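Local coordinates for putative sulfatase yidJ (Bacteroides fragilis, PDB 2QZU), which probably hydrolyses sulfate esters, most likely as a metal-dependent arylsulfatase of the sulfatase family, at residues Y183-A188 against S192-N197; D419-A424 against L455-T460. All coordinates share one frame; numbering follows the deposited sequence.

Overall arrangement
The two contacts lie on opposite sides of the chain's centre, with their centres about 49 Å apart and their nearest atoms about 34 Å apart, and they share no strand or helix. They follow one another along the chain. Contact 1 (183-188 with 192-197) is a local hairpin-like excursion that leaves the large mixed sheet after strand 168-172 and precedes helix 200-213, within the sulfatase sequence range. Contact 2 (419-424 with 455-460) comes later and joins the four-stranded antiparallel sheet to the final helix, 455-471. One contact thus shapes a peripheral loop of the sulfatase core, the other the C-terminal sheet-and-helix layer.

Contact 1: Y183-A188 against S192-N197; sequences YWNTTA and SFYYVN
Two backbone hydrogen bonds tie Y183 to Y194, from Y183 N to Y194 O at 2.9 Å and from Y194 N to Y183 O at the same length, making this an antiparallel hydrogen-bonded pair. Both side chains leave on one face of the small sheet, where Y183 CB sits off-centre over the ring of Y194, 4.3 Å from its centroid. Y194 CG is wedged between its own backbone N and carbonyl carbon (chi1 59°), which folds the ring back toward 183-188; its CD1 lies 3.3 Å from Y183 O, and N185 ND2 approaches CE1. Beyond Y194, a methyl of V196, CG2, touches Y183 CD2 at 4.0 Å. F193 works with W184: its CB rests over the indole, 3.6 Å from the centroid of the five-membered ring, while its ring turns an edge to the face of the six-membered ring in an offset edge-to-face pair, planes at 69°. The arrangement is a two-stranded beta-hairpin, strands 182-183 and 194-195 joined by a long irregular loop. Within that loop R190 O accepts from W184 NE1, N185 OD1 receives weak bonds from the backbone N of T187 and of A188, and A188 CB packs on S192 O. Farther out, E204 bonds to Y183 OH and Y203 to Y194 OH, which anchors both tyrosines to helix 200-213.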
# COMPACT_ATOMS: atom_id res chain seq x y z
N TYR A 183 -0.53 -1.80 -20.01
CA TYR A 183 -1.53 -1.89 -21.07
C TYR A 183 -1.12 -2.89 -22.12
O TYR A 183 0.04 -3.31 -22.20
CB TYR A 183 -1.67 -0.53 -21.78
CG TYR A 183 -2.01 0.63 -20.89
CD1 TYR A 183 -3.34 0.98 -20.65
CD2 TYR A 183 -1.01 1.37 -20.26
CE1 TYR A 183 -3.67 2.03 -19.80
CE2 TYR A 183 -1.33 2.42 -19.40
CZ TYR A 183 -2.66 2.74 -19.17
OH TYR A 183 -2.97 3.76 -18.31
N TRP A 184 -2.10 -3.27 -22.94
CA TRP A 184 -1.88 -4.14 -24.08
C TRP A 184 -2.34 -3.26 -25.23
O TRP A 184 -3.43 -2.67 -25.16
CB TRP A 184 -2.79 -5.36 -24.04
CG TRP A 184 -2.31 -6.51 -23.23
CD1 TRP A 184 -1.41 -7.47 -23.60
CD2 TRP A 184 -2.76 -6.87 -21.93
NE1 TRP A 184 -1.29 -8.41 -22.61
CE2 TRP A 184 -2.11 -8.07 -21.57
CE3 TRP A 184 -3.67 -6.29 -21.03
CZ2 TRP A 184 -2.33 -8.71 -20.35
CZ3 TRP A 184 -3.89 -6.93 -19.81
CH2 TRP A 184 -3.23 -8.12 -19.48
N ASN A 185 -1.52 -3.13 -26.26
CA ASN A 185 -1.90 -2.35 -27.43
C ASN A 185 -2.72 -3.32 -28.30
O ASN A 185 -2.93 -4.47 -27.92
CB ASN A 185 -0.66 -1.85 -28.18
CG ASN A 185 0.32 -2.96 -28.49
OD1 ASN A 185 -0.01 -3.91 -29.19
ND2 ASN A 185 1.53 -2.84 -27.96
N THR A 186 -3.18 -2.86 -29.46
CA THR A 186 -4.03 -3.68 -30.32
C THR A 186 -3.49 -5.05 -30.75
O THR A 186 -4.23 -6.03 -30.72
CB THR A 186 -4.44 -2.90 -31.59
OG1 THR A 186 -5.06 -1.67 -31.21
CG2 THR A 186 -5.42 -3.72 -32.43
N THR A 187 -2.22 -5.13 -31.12
CA THR A 187 -1.66 -6.39 -31.59
C THR A 187 -0.76 -7.17 -30.62
O THR A 187 -0.25 -8.24 -30.97
CB THR A 187 -0.87 -6.19 -32.89
OG1 THR A 187 0.15 -5.20 -32.67
CG2 THR A 187 -1.80 -5.72 -34.00
N ALA A 188 -0.57 -6.66 -29.41
CA ALA A 188 0.29 -7.34 -28.45
C ALA A 188 -0.27 -8.68 -27.98
O ALA A 188 -1.47 -8.80 -27.69
CB ALA A 188 0.53 -6.43 -27.24
N SER A 192 2.69 -9.93 -23.62
CA SER A 192 3.48 -8.79 -24.08
C SER A 192 2.90 -7.42 -23.75
O SER A 192 2.95 -6.50 -24.58
CB SER A 192 3.71 -8.90 -25.59
OG SER A 192 4.56 -9.99 -25.88
N PHE A 193 2.34 -7.28 -22.55
CA PHE A 193 1.81 -6.00 -22.12
C PHE A 193 3.04 -5.14 -21.80
O PHE A 193 4.15 -5.67 -21.67
CB PHE A 193 0.94 -6.15 -20.87
CG PHE A 193 1.57 -6.98 -19.78
CD1 PHE A 193 1.44 -8.37 -19.78
CD2 PHE A 193 2.30 -6.38 -18.76
CE1 PHE A 193 2.03 -9.14 -18.78
CE2 PHE A 193 2.89 -7.14 -17.76
CZ PHE A 193 2.76 -8.53 -17.77
N TYR A 194 2.85 -3.84 -21.67
CA TYR A 194 3.95 -2.94 -21.36
C TYR A 194 3.58 -1.98 -20.24
O TYR A 194 2.40 -1.71 -20.01
CB TYR A 194 4.35 -2.12 -22.59
CG TYR A 194 3.24 -1.27 -23.15
CD1 TYR A 194 2.34 -1.80 -24.07
CD2 TYR A 194 3.08 0.06 -22.76
CE1 TYR A 194 1.30 -1.02 -24.59
CE2 TYR A 194 2.05 0.85 -23.27
CZ TYR A 194 1.16 0.29 -24.19
OH TYR A 194 0.14 1.05 -24.71
N TYR A 195 4.59 -1.47 -19.55
CA TYR A 195 4.38 -0.52 -18.46
C TYR A 195 4.72 0.88 -18.96
O TYR A 195 5.54 1.04 -19.87
CB TYR A 195 5.29 -0.87 -17.28
CG TYR A 195 4.88 -2.09 -16.50
CD1 TYR A 195 3.83 -2.05 -15.58
CD2 TYR A 195 5.54 -3.31 -16.69
CE1 TYR A 195 3.45 -3.18 -14.87
CE2 TYR A 195 5.17 -4.45 -15.98
CZ TYR A 195 4.13 -4.37 -15.08
OH TYR A 195 3.76 -5.50 -14.38
N VAL A 196 4.07 1.88 -18.37
CA VAL A 196 4.30 3.27 -18.72
C VAL A 196 4.68 4.04 -17.44
O VAL A 196 4.04 3.88 -16.41
CB VAL A 196 3.02 3.91 -19.31
CG1 VAL A 196 3.27 5.37 -19.64
CG2 VAL A 196 2.59 3.14 -20.56
N ASN A 197 5.72 4.86 -17.53
CA ASN A 197 6.16 5.65 -16.38
C ASN A 197 5.48 7.01 -16.40
O ASN A 197 6.12 8.05 -16.56
CB ASN A 197 7.69 5.81 -16.41
CG ASN A 197 8.43 4.52 -16.10
OD1 ASN A 197 9.62 4.39 -16.37
ND2 ASN A 197 7.72 3.56 -15.51

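Contact 2: D419-A424 against L455-T460; sequences DRYTYA and LKLTHT
The ring of Y421 is sandwiched: a methyl of L457, CD2, lies over one face, and CG of the adjacent R420 lies over the opposite one. The leucine methyl makes a CH-pi contact, 3.8 Å from the ring centroid and 25° off the normal, displaced toward the rim near the hydroxyl-bearing carbon; its nearest ring atoms are CZ and CE1, with Y421 CZ to L457 CD2 measuring 3.5 Å. L457 extends from the helix with CG opposite its backbone N (chi1 -171°), which carries CD2 out to the ring; the two side chains come from opposite directions. On the other side R420 runs out fully extended, and its guanidinium passes flat beneath the hydroxyl, with Y421 OH 3.2 Å above the plane and over its centre. A salt bridge to D439 holds that guanidinium from beyond the contact.

The second tyrosine, Y423, meets the helix obliquely at its hydroxyl end. T458 CG2 lies 3.6 Å from both Y423 OH and Y423 CE1, the two side chains crossing at about a right angle. T458 OG1 is turned back to the helix, where it bonds to Q454 O. One turn after K456, T460 hydrogen-bonds its carbonyl twice, T460 N and T460 OG1 reaching K456 O from opposite faces of its plane.

Y421 and Y423 alternate with T422 along strand 421-428, and thus put their rings on the same side of the antiparallel sheet, facing helix 455-471. There F461 of that helix meets the Y423 ring, while L437 and V435 of the neighbouring strand 431-439 pack against L457 and T458.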
# COMPACT_ATOMS: atom_id res chain seq x y z
N ASP A 419 -37.54 8.25 -6.08
CA ASP A 419 -37.04 9.59 -5.84
C ASP A 419 -37.04 9.97 -4.36
O ASP A 419 -36.50 11.01 -3.99
CB ASP A 419 -37.84 10.63 -6.64
CG ASP A 419 -39.34 10.52 -6.40
OD1 ASP A 419 -39.75 10.16 -5.28
OD2 ASP A 419 -40.10 10.80 -7.35
N ARG A 420 -37.63 9.13 -3.52
CA ARG A 420 -37.68 9.41 -2.09
C ARG A 420 -37.21 8.27 -1.20
O ARG A 420 -36.54 8.50 -0.18
CB ARG A 420 -39.11 9.78 -1.67
CG ARG A 420 -39.26 10.00 -0.17
CD ARG A 420 -40.70 10.33 0.22
NE ARG A 420 -40.81 10.58 1.66
CZ ARG A 420 -41.95 10.82 2.29
NH1 ARG A 420 -43.10 10.84 1.62
NH2 ARG A 420 -41.95 11.04 3.60
N TYR A 421 -37.54 7.04 -1.58
CA TYR A 421 -37.18 5.86 -0.78
C TYR A 421 -36.16 4.91 -1.40
O TYR A 421 -36.05 4.80 -2.62
CB TYR A 421 -38.44 5.03 -0.50
CG TYR A 421 -39.53 5.73 0.28
CD1 TYR A 421 -39.45 5.87 1.66
CD2 TYR A 421 -40.65 6.24 -0.37
CE1 TYR A 421 -40.46 6.50 2.38
CE2 TYR A 421 -41.67 6.88 0.34
CZ TYR A 421 -41.56 7.01 1.71
OH TYR A 421 -42.56 7.64 2.42
N THR A 422 -35.43 4.22 -0.54
CA THR A 422 -34.50 3.18 -0.97
C THR A 422 -34.99 1.96 -0.20
O THR A 422 -34.99 1.95 1.03
CB THR A 422 -33.04 3.49 -0.60
OG1 THR A 422 -32.58 4.62 -1.35
CG2 THR A 422 -32.14 2.29 -0.94
N TYR A 423 -35.45 0.95 -0.94
CA TYR A 423 -35.98 -0.27 -0.35
C TYR A 423 -35.15 -1.46 -0.80
O TYR A 423 -34.76 -1.54 -1.97
CB TYR A 423 -37.43 -0.47 -0.79
CG TYR A 423 -38.07 -1.76 -0.32
CD1 TYR A 423 -38.49 -1.92 1.00
CD2 TYR A 423 -38.27 -2.82 -1.21
CE1 TYR A 423 -39.09 -3.10 1.43
CE2 TYR A 423 -38.86 -4.01 -0.78
CZ TYR A 423 -39.27 -4.14 0.53
OH TYR A 423 -39.85 -5.31 0.96
N ALA A 424 -34.88 -2.38 0.11
CA ALA A 424 -34.12 -3.57 -0.24
C ALA A 424 -34.48 -4.74 0.64
O ALA A 424 -34.83 -4.57 1.81
CB ALA A 424 -32.63 -3.29 -0.13
N LEU A 455 -45.17 -0.88 7.62
CA LEU A 455 -45.63 -2.14 7.03
C LEU A 455 -46.41 -1.96 5.74
O LEU A 455 -46.25 -2.74 4.80
CB LEU A 455 -46.49 -2.91 8.04
CG LEU A 455 -45.83 -3.40 9.33
CD1 LEU A 455 -45.59 -2.24 10.28
CD2 LEU A 455 -46.73 -4.44 9.99
N LYS A 456 -47.27 -0.94 5.69
CA LYS A 456 -48.08 -0.68 4.50
C LYS A 456 -47.19 -0.35 3.30
O LYS A 456 -47.36 -0.91 2.21
CB LYS A 456 -49.03 0.49 4.76
CG LYS A 456 -49.97 0.79 3.60
CD LYS A 456 -50.96 1.91 3.92
CE LYS A 456 -50.26 3.26 4.04
NZ LYS A 456 -51.23 4.36 4.34
N LEU A 457 -46.25 0.55 3.51
CA LEU A 457 -45.33 0.97 2.47
C LEU A 457 -44.45 -0.19 2.01
O LEU A 457 -44.24 -0.39 0.81
CB LEU A 457 -44.46 2.12 3.00
CG LEU A 457 -43.56 2.86 2.02
CD1 LEU A 457 -44.39 3.51 0.92
CD2 LEU A 457 -42.78 3.92 2.78
N THR A 458 -43.96 -0.96 2.97
CA THR A 458 -43.11 -2.11 2.67
C THR A 458 -43.85 -3.13 1.80
O THR A 458 -43.27 -3.73 0.90
CB THR A 458 -42.64 -2.80 3.97
OG1 THR A 458 -41.94 -1.85 4.79
CG2 THR A 458 -41.72 -3.96 3.66
N HIS A 459 -45.14 -3.31 2.07
CA HIS A 459 -45.94 -4.25 1.30
C HIS A 459 -46.08 -3.76 -0.14
O HIS A 459 -46.06 -4.56 -1.08
CB HIS A 459 -47.33 -4.41 1.94
CG HIS A 459 -48.30 -5.18 1.10
ND1 HIS A 459 -49.01 -4.61 0.07
CD2 HIS A 459 -48.66 -6.49 1.14
CE1 HIS A 459 -49.77 -5.53 -0.49
NE2 HIS A 459 -49.58 -6.68 0.14
N THR A 460 -46.20 -2.45 -0.31
CA THR A 460 -46.33 -1.86 -1.64
C THR A 460 -45.05 -2.06 -2.43
O THR A 460 -45.08 -2.47 -3.59
CB THR A 460 -46.63 -0.35 -1.55
OG1 THR A 460 -47.81 -0.14 -0.76
CG2 THR A 460 -46.84 0.23 -2.94